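Local atomic coordinates of putative diaminopropionate ammonia-lyase (Escherichia coli, PDB entry 4D9G), a protein that catalyses the pyridoxal 5'-phosphate-dependent elimination of both L- and D-2,3-diaminopropionate to pyruvate and ammonia, working as a homodimer. Residues B[136-141]-B[157-162]. Numbering follows the deposited sequence.
Sequences QNAVIY and LGAECI
Val139, Ile140 and Tyr141 pair in parallel with Glu160, Cys161 and Ile162, the two short strands inclined by 17° with their axes 4.8 Å apart at closest approach. As in any parallel pair, one residue reaches both ways: Ile140 sends its N to Glu160 O (3.0 Å, nearly straight) and receives Ile162 N on its own O at 2.9 Å. A third bond, from Glu160 N to Ala138 O, is longer at 3.2 Å; it and the Ile162 bond are both more bent than the bond from Ile140 N. Ile140 O also meets the CA of Cys161 at 3.2 Å in a CA-H...O contact, so two neighbouring residues of the second strand converge on this one carbonyl.

Side chains alternate between the two faces. On the face of Val139, Tyr141, Glu160 and Ile162, the Ile162 CD1 methyl lies over one face of the Tyr141 ring, 4.1 Å from Tyr141 CZ, and brushes Val139 CG1 as well. With CG1 anti to the backbone N (chi1 179°), Val139 CG1 is the branch that reaches Ile162 CD1, while CG2 borders the carboxylate oxygen OE1 of Glu160, whose extended chain runs alongside. On the opposite face two alanines meet: Ala138 CB abuts Ala159 CB at 3.8 Å, Ile140 CD1 borders Ala159 CB, and Ile140 CG2 approaches Cys161 SG at 4.3 Å.

The pairing illustrates the beta-alpha-beta crossover, with helix 148-155 linking the two strands and packing on Ile140 and Cys161. Helix 122-133 covers the same face, with Ala131 against Ala138 and Ala128 against Ala159. Strand 160-163 forms one edge of this four-stranded parallel sheet within the chain, while across strand 137-142 the backbone of Asn137, Val139 and Tyr141 bonds to strand 114-118 and the residue just before it.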
loop_
_atom_site.group_PDB
_atom_site.type_symbol
_atom_site.label_atom_id
_atom_site.label_comp_id
_atom_site.label_asym_id
_atom_site.label_seq_id
_atom_site.Cartn_x
_atom_site.Cartn_y
_atom_site.Cartn_z
ATOM N N GLN B 136 -18.817 6.365 34.307
ATOM C CA GLN B 136 -18.560 7.763 34.677
ATOM C C GLN B 136 -18.786 8.688 33.482
ATOM O O GLN B 136 -19.008 8.221 32.365
ATOM C CB GLN B 136 -17.128 7.936 35.224
ATOM C CG GLN B 136 -16.714 6.881 36.247
ATOM C CD GLN B 136 -17.589 6.900 37.485
ATOM O OE1 GLN B 136 -17.811 7.963 38.067
ATOM N NE2 GLN B 136 -18.100 5.727 37.890
ATOM N N ASN B 137 -18.733 9.995 33.719
ATOM C CA ASN B 137 -18.892 10.974 32.650
ATOM C C ASN B 137 -17.566 11.495 32.118
ATOM O O ASN B 137 -16.539 11.448 32.799
ATOM C CB ASN B 137 -19.769 12.139 33.106
ATOM C CG ASN B 137 -21.143 11.687 33.551
ATOM O OD1 ASN B 137 -21.481 11.769 34.729
ATOM N ND2 ASN B 137 -21.934 11.184 32.610
ATOM N N ALA B 138 -17.605 11.987 30.886
ATOM C CA ALA B 138 -16.444 12.544 30.236
ATOM C C ALA B 138 -16.856 13.746 29.395
ATOM O O ALA B 138 -17.901 13.745 28.749
ATOM C CB ALA B 138 -15.758 11.487 29.381
ATOM N N VAL B 139 -16.033 14.784 29.444
ATOM C CA VAL B 139 -16.258 16.001 28.682
ATOM C C VAL B 139 -14.944 16.303 27.977
ATOM O O VAL B 139 -13.973 16.715 28.609
ATOM C CB VAL B 139 -16.694 17.178 29.594
ATOM C CG1 VAL B 139 -16.909 18.447 28.784
ATOM C CG2 VAL B 139 -17.959 16.823 30.362
ATOM N N ILE B 140 -14.922 16.068 26.670
ATOM C CA ILE B 140 -13.709 16.210 25.870
ATOM C C ILE B 140 -13.810 17.424 24.951
ATOM O O ILE B 140 -14.801 17.597 24.233
ATOM C CB ILE B 140 -13.388 14.916 25.070
ATOM C CG1 ILE B 140 -12.671 13.896 25.952
ATOM C CG2 ILE B 140 -12.473 15.200 23.901
ATOM C CD1 ILE B 140 -13.574 12.985 26.737
ATOM N N TYR B 141 -12.788 18.271 25.000
ATOM C CA TYR B 141 -12.698 19.427 24.123
ATOM C C TYR B 141 -11.670 19.148 23.029
ATOM O O TYR B 141 -10.628 18.543 23.289
ATOM C CB TYR B 141 -12.292 20.675 24.909
ATOM C CG TYR B 141 -13.292 21.130 25.944
ATOM C CD1 TYR B 141 -13.518 20.388 27.105
ATOM C CD2 TYR B 141 -13.988 22.318 25.779
ATOM C CE1 TYR B 141 -14.429 20.813 28.054
ATOM C CE2 TYR B 141 -14.899 22.755 26.726
ATOM C CZ TYR B 141 -15.117 22.000 27.859
ATOM O OH TYR B 141 -16.025 22.428 28.800
ATOM N N LEU B 157 -18.737 7.154 22.131
ATOM C CA LEU B 157 -18.376 6.574 23.413
ATOM C C LEU B 157 -19.165 7.202 24.565
ATOM O O LEU B 157 -18.895 6.932 25.730
ATOM C CB LEU B 157 -16.856 6.663 23.645
ATOM C CG LEU B 157 -16.021 5.748 22.732
ATOM C CD1 LEU B 157 -14.531 6.090 22.768
ATOM C CD2 LEU B 157 -16.255 4.284 23.063
ATOM N N GLY B 158 -20.153 8.027 24.230
ATOM C CA GLY B 158 -21.115 8.523 25.215
ATOM C C GLY B 158 -20.615 9.762 25.920
ATOM O O GLY B 158 -21.185 10.205 26.923
ATOM N N ALA B 159 -19.543 10.328 25.392
ATOM C CA ALA B 159 -18.948 11.509 25.983
ATOM C C ALA B 159 -19.407 12.728 25.224
ATOM O O ALA B 159 -19.762 12.641 24.037
ATOM C CB ALA B 159 -17.432 11.418 25.953
ATOM N N GLU B 160 -19.417 13.861 25.917
ATOM C CA GLU B 160 -19.654 15.140 25.264
ATOM C C GLU B 160 -18.353 15.485 24.577
ATOM O O GLU B 160 -17.273 15.171 25.086
ATOM C CB GLU B 160 -20.053 16.229 26.271
ATOM C CG GLU B 160 -21.490 16.117 26.778
ATOM C CD GLU B 160 -21.683 16.745 28.155
ATOM O OE1 GLU B 160 -21.309 17.935 28.337
ATOM O OE2 GLU B 160 -22.217 16.053 29.063
ATOM N N CYS B 161 -18.459 16.092 23.399
ATOM C CA CYS B 161 -17.286 16.486 22.644
ATOM C C CYS B 161 -17.506 17.852 22.007
ATOM O O CYS B 161 -18.252 17.993 21.031
ATOM C CB CYS B 161 -16.949 15.436 21.594
ATOM S SG CYS B 161 -15.381 15.743 20.758
ATOM N N ILE B 162 -16.855 18.861 22.577
ATOM C CA ILE B 162 -17.085 20.240 22.161
ATOM C C ILE B 162 -15.928 20.730 21.285
ATOM O O ILE B 162 -14.771 20.690 21.704
ATOM C CB ILE B 162 -17.326 21.154 23.384
ATOM C CG1 ILE B 162 -18.512 20.623 24.203
ATOM C CG2 ILE B 162 -17.598 22.585 22.949
ATOM C CD1 ILE B 162 -18.384 20.807 25.705
#